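Local coordinates for protein importin subunit beta-1 (Saccharomyces cerevisiae, PDB 3ND2) that carries proteins into the nucleus as the importin beta subunit, working through importin alpha, which recognises the classical nuclear localization signal of the cargo, at residues N99-L104 against K137-N142; A114-I119 against L156-Y161. All coordinates share one frame; numbering follows the deposited sequence.

Both contacts join HEAT repeat 3 to HEAT repeat 4, near the N-terminal end of the superhelix. Interaction 1 pairs the first helices of the two repeats, 90-104 and 134-142. Interaction 2 pairs the second helices, 109-126 and 149-165. The segments therefore alternate along the chain: 99-104, 114-119, 137-142, 156-161. The two centres lie about 10 Å apart. They meet inside repeat 3, where A115 CB lies 3.7 Å from A103 CB, and again in repeat 4, where M139 touches L159. At these segments the first helices are farther apart than the second, consistent with the curvature of the solenoid. Such like-to-like stacking of successive helices builds the solenoid of the importin beta family.

Interaction 1 (N99-L104 against K137-N142); sequences NALTAL and KIMVDN
L101 and I138 meet tip to tip, with L101 CD1 3.8 Å from I138 CD1. Both are partly exposed, and they form the more open side of this contact. The buried side is made by L104 and M139. The M139 chain bends at chi2 (-69°) and again at chi3 (99°), which brings its methyl CE to 3.8 Å from L104 CD2. The same CE lies 4.2 Å from L101 CD2, so one methionine methyl serves both leucines. Helix 149-165 packs against this pair: A154 and S155 touch L104, and L159 touches M139.

The two helix segments run nearly parallel, 16° apart, but their axes are 13.0 Å from each other. Direct contact is made by side-chain ends alone, and no direct hydrogen bond crosses. A water bridges the segments instead. It donates to L101 O at 2.9 Å and accepts from N142 ND2 at 3.0 Å. N142 ND2 also bonds to S155 OG, so the amide nitrogen has two partners. The chemistry is that of a thin apolar seam with its one polar link made through water. It sets little directional constraint, so the first helices of these neighbouring repeats could probably shift slightly against each other.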
loop_
_atom_site.group_PDB
_atom_site.type_symbol
_atom_site.label_atom_id
_atom_site.label_comp_id
_atom_site.label_asym_id
_atom_site.label_seq_id
_atom_site.Cartn_x
_atom_site.Cartn_y
_atom_site.Cartn_z
ATOM N N ASN A 99 -1.606 24.007 31.253
ATOM C CA ASN A 99 -1.276 25.009 30.249
ATOM C C ASN A 99 -1.790 24.615 28.860
ATOM O O ASN A 99 -2.274 25.460 28.103
ATOM C CB ASN A 99 0.231 25.285 30.238
ATOM C CG ASN A 99 0.704 25.998 31.505
ATOM O OD1 ASN A 99 -0.094 26.602 32.221
ATOM N ND2 ASN A 99 2.007 25.933 31.782
ATOM N N ALA A 100 -1.680 23.329 28.530
ATOM C CA ALA A 100 -2.193 22.809 27.267
ATOM C C ALA A 100 -3.709 23.012 27.182
ATOM O O ALA A 100 -4.223 23.417 26.144
ATOM C CB ALA A 100 -1.809 21.333 27.099
ATOM N N LEU A 101 -4.405 22.766 28.293
ATOM C CA LEU A 101 -5.855 22.983 28.395
ATOM C C LEU A 101 -6.280 24.451 28.367
ATOM O O LEU A 101 -7.386 24.768 27.931
ATOM C CB LEU A 101 -6.398 22.329 29.659
ATOM C CG LEU A 101 -6.414 20.807 29.714
ATOM C CD1 LEU A 101 -6.629 20.381 31.163
ATOM C CD2 LEU A 101 -7.478 20.218 28.802
ATOM N N THR A 102 -5.417 25.332 28.874
ATOM C CA THR A 102 -5.608 26.785 28.768
ATOM C C THR A 102 -5.486 27.252 27.310
ATOM O O THR A 102 -6.274 28.079 26.846
ATOM C CB THR A 102 -4.566 27.564 29.614
ATOM O OG1 THR A 102 -4.714 27.243 31.008
ATOM C CG2 THR A 102 -4.721 29.068 29.417
ATOM N N ALA A 103 -4.481 26.737 26.605
ATOM C CA ALA A 103 -4.246 27.101 25.205
ATOM C C ALA A 103 -5.350 26.554 24.299
ATOM O O ALA A 103 -5.743 27.198 23.333
ATOM C CB ALA A 103 -2.897 26.618 24.756
ATOM N N LEU A 104 -5.863 25.377 24.636
ATOM C CA LEU A 104 -7.029 24.820 23.964
ATOM C C LEU A 104 -8.202 25.795 23.833
ATOM O O LEU A 104 -8.906 25.769 22.836
ATOM C CB LEU A 104 -7.484 23.538 24.668
ATOM C CG LEU A 104 -8.424 22.591 23.917
ATOM C CD1 LEU A 104 -7.742 21.971 22.708
ATOM C CD2 LEU A 104 -8.984 21.525 24.863
ATOM N N LYS A 137 -13.525 13.903 31.405
ATOM C CA LYS A 137 -14.505 14.733 32.088
ATOM C C LYS A 137 -14.475 16.187 31.613
ATOM O O LYS A 137 -15.524 16.772 31.335
ATOM C CB LYS A 137 -14.270 14.668 33.594
ATOM C CG LYS A 137 -15.537 14.748 34.404
ATOM C CD LYS A 137 -15.918 16.188 34.741
ATOM C CE LYS A 137 -16.681 16.254 36.063
ATOM N NZ LYS A 137 -16.881 17.670 36.479
ATOM N N ILE A 138 -13.275 16.769 31.536
ATOM C CA ILE A 138 -13.078 18.105 30.953
ATOM C C ILE A 138 -13.590 18.207 29.498
ATOM O O ILE A 138 -14.135 19.242 29.111
ATOM C CB ILE A 138 -11.599 18.571 31.058
ATOM C CG1 ILE A 138 -11.239 18.845 32.520
ATOM C CG2 ILE A 138 -11.362 19.825 30.231
ATOM C CD1 ILE A 138 -9.737 18.865 32.825
ATOM N N MET A 139 -13.427 17.140 28.714
ATOM C CA MET A 139 -13.919 17.113 27.328
ATOM C C MET A 139 -15.452 17.137 27.232
ATOM O O MET A 139 -16.011 17.790 26.352
ATOM C CB MET A 139 -13.344 15.924 26.558
ATOM C CG MET A 139 -11.817 15.937 26.397
ATOM S SD MET A 139 -11.100 17.205 25.312
ATOM C CE MET A 139 -10.574 18.450 26.491
ATOM N N VAL A 140 -16.118 16.431 28.145
ATOM C CA VAL A 140 -17.582 16.467 28.286
ATOM C C VAL A 140 -18.064 17.859 28.717
ATOM O O VAL A 140 -19.018 18.403 28.149
ATOM C CB VAL A 140 -18.089 15.381 29.273
ATOM C CG1 VAL A 140 -19.581 15.523 29.524
ATOM C CG2 VAL A 140 -17.790 13.997 28.733
ATOM N N ASP A 141 -17.401 18.420 29.723
ATOM C CA ASP A 141 -17.637 19.783 30.182
ATOM C C ASP A 141 -17.511 20.810 29.068
ATOM O O ASP A 141 -18.363 21.683 28.928
ATOM C CB ASP A 141 -16.630 20.135 31.271
ATOM C CG ASP A 141 -17.092 19.737 32.642
ATOM O OD1 ASP A 141 -18.302 19.464 32.824
ATOM O OD2 ASP A 141 -16.233 19.715 33.556
ATOM N N ASN A 142 -16.429 20.699 28.300
ATOM C CA ASN A 142 -16.064 21.658 27.269
ATOM C C ASN A 142 -16.979 21.664 26.047
ATOM O O ASN A 142 -16.965 22.616 25.266
ATOM C CB ASN A 142 -14.630 21.384 26.798
ATOM C CG ASN A 142 -13.580 22.005 27.698
ATOM O OD1 ASN A 142 -13.895 22.680 28.664
ATOM N ND2 ASN A 142 -12.321 21.790 27.364
HETATM O O HOH W 1 -9.932 23.305 28.209
#

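Interaction 2 (A114-I119 against L156-Y161); sequences AAAQLI and LLALGY
A116, Y161 and Q117 make most of this contact. A116 CB points into the opposite helix and meets the Y161 ring at its edge, in the ring plane, 3.7 Å from CD2. The methyl also lies 4.2 Å from A158 CB and 4.2 Å from L157 CD1, so three residues of 156-161 touch it. Small residues allow this close approach: the CA atoms of A116 and A158 are 4.5 Å apart, and the segment axes come within 8.3 Å at an angle of 40°.

Q117 takes a face of the same ring. Its CG sits over that face, 4.0 Å from the ring centroid and 27° off the normal, a CH-pi contact. With chi1 at -50°, CG stands beside the backbone N, and the chain then extends along the tyrosine toward its hydroxyl end. The amide plane stands at a steep slant to the ring. No hydrogen bond joins the two side chains. The tyrosine hydroxyl instead bonds to N113 OD1, one turn before Q117 on the same helix. Y161 is thus gripped by helix 109-126 at its edge, over one face and at its hydroxyl, which should limit rotation of the ring. Q117 OE1 has a weak hydrogen bond to K66 NZ.

The contact packs the second helices of HEAT repeats 3 and 4 against each other. The stack continues on both flanks: A114 and Q117 touch helix 55-66, while L156 packs on helix 195-208. A115 and I119 reach back to helix 90-104 of their own repeat.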
loop_
_atom_site.group_PDB
_atom_site.type_symbol
_atom_site.label_atom_id
_atom_site.label_comp_id
_atom_site.label_asym_id
_atom_site.label_seq_id
_atom_site.Cartn_x
_atom_site.Cartn_y
_atom_site.Cartn_z
ATOM N N ALA A 114 -2.916 23.643 17.776
ATOM C CA ALA A 114 -1.658 23.076 18.193
ATOM C C ALA A 114 -1.775 22.512 19.613
ATOM O O ALA A 114 -1.267 21.426 19.884
ATOM C CB ALA A 114 -0.526 24.112 18.077
ATOM N N ALA A 115 -2.445 23.235 20.509
ATOM C CA ALA A 115 -2.788 22.701 21.829
ATOM C C ALA A 115 -3.538 21.372 21.727
ATOM O O ALA A 115 -3.246 20.449 22.472
ATOM C CB ALA A 115 -3.596 23.707 22.624
ATOM N N ALA A 116 -4.482 21.271 20.790
ATOM C CA ALA A 116 -5.249 20.035 20.571
ATOM C C ALA A 116 -4.350 18.836 20.267
ATOM O O ALA A 116 -4.524 17.754 20.829
ATOM C CB ALA A 116 -6.298 20.228 19.458
ATOM N N GLN A 117 -3.386 19.052 19.381
ATOM C CA GLN A 117 -2.396 18.036 19.019
ATOM C C GLN A 117 -1.502 17.678 20.205
ATOM O O GLN A 117 -1.195 16.509 20.417
ATOM C CB GLN A 117 -1.546 18.521 17.855
ATOM C CG GLN A 117 -2.352 19.049 16.696
ATOM C CD GLN A 117 -1.528 19.206 15.430
ATOM O OE1 GLN A 117 -0.494 18.557 15.265
ATOM N NE2 GLN A 117 -1.997 20.054 14.517
ATOM N N LEU A 118 -1.105 18.682 20.984
ATOM C CA LEU A 118 -0.267 18.464 22.144
ATOM C C LEU A 118 -0.998 17.668 23.242
ATOM O O LEU A 118 -0.443 16.710 23.782
ATOM C CB LEU A 118 0.269 19.808 22.684
ATOM C CG LEU A 118 0.971 19.794 24.043
ATOM C CD1 LEU A 118 2.300 19.069 23.954
ATOM C CD2 LEU A 118 1.161 21.209 24.598
ATOM N N ILE A 119 -2.231 18.069 23.554
ATOM C CA ILE A 119 -3.101 17.350 24.479
ATOM C C ILE A 119 -3.271 15.877 24.097
ATOM O O ILE A 119 -3.257 15.003 24.974
ATOM C CB ILE A 119 -4.484 18.056 24.585
ATOM C CG1 ILE A 119 -4.336 19.387 25.335
ATOM C CG2 ILE A 119 -5.556 17.147 25.239
ATOM C CD1 ILE A 119 -5.537 20.278 25.250
ATOM N N LEU A 156 -13.510 18.935 20.634
ATOM C CA LEU A 156 -13.861 17.872 19.681
ATOM C C LEU A 156 -12.700 17.507 18.781
ATOM O O LEU A 156 -12.534 16.343 18.435
ATOM C CB LEU A 156 -15.091 18.253 18.853
ATOM C CG LEU A 156 -16.375 18.341 19.697
ATOM C CD1 LEU A 156 -17.465 19.149 19.001
ATOM C CD2 LEU A 156 -16.891 16.961 20.115
ATOM N N LEU A 157 -11.908 18.508 18.403
ATOM C CA LEU A 157 -10.684 18.313 17.615
ATOM C C LEU A 157 -9.677 17.486 18.385
ATOM O O LEU A 157 -8.994 16.643 17.811
ATOM C CB LEU A 157 -10.014 19.650 17.337
ATOM C CG LEU A 157 -9.836 20.348 15.994
ATOM C CD1 LEU A 157 -8.778 21.401 16.228
ATOM C CD2 LEU A 157 -9.404 19.422 14.861
ATOM N N ALA A 158 -9.569 17.770 19.684
ATOM C CA ALA A 158 -8.651 17.081 20.577
ATOM C C ALA A 158 -9.027 15.616 20.717
ATOM O O ALA A 158 -8.161 14.752 20.563
ATOM C CB ALA A 158 -8.578 17.775 21.943
ATOM N N LEU A 159 -10.307 15.340 20.990
ATOM C CA LEU A 159 -10.842 13.967 20.990
ATOM C C LEU A 159 -10.611 13.279 19.651
ATOM O O LEU A 159 -10.157 12.149 19.611
ATOM C CB LEU A 159 -12.348 13.935 21.319
ATOM C CG LEU A 159 -12.825 14.326 22.716
ATOM C CD1 LEU A 159 -14.330 14.483 22.699
ATOM C CD2 LEU A 159 -12.378 13.333 23.820
ATOM N N GLY A 160 -10.959 13.958 18.565
ATOM C CA GLY A 160 -10.589 13.521 17.221
ATOM C C GLY A 160 -9.142 13.072 17.168
ATOM O O GLY A 160 -8.873 11.896 16.925
ATOM N N TYR A 161 -8.219 14.004 17.433
ATOM C CA TYR A 161 -6.760 13.738 17.415
ATOM C C TYR A 161 -6.329 12.584 18.319
ATOM O O TYR A 161 -5.502 11.765 17.917
ATOM C CB TYR A 161 -5.963 14.990 17.802
ATOM C CG TYR A 161 -5.877 16.071 16.749
ATOM C CD1 TYR A 161 -5.662 15.764 15.414
ATOM C CD2 TYR A 161 -5.968 17.408 17.106
ATOM C CE1 TYR A 161 -5.571 16.774 14.455
ATOM C CE2 TYR A 161 -5.881 18.416 16.171
ATOM C CZ TYR A 161 -5.686 18.104 14.852
ATOM O OH TYR A 161 -5.599 19.122 13.924
#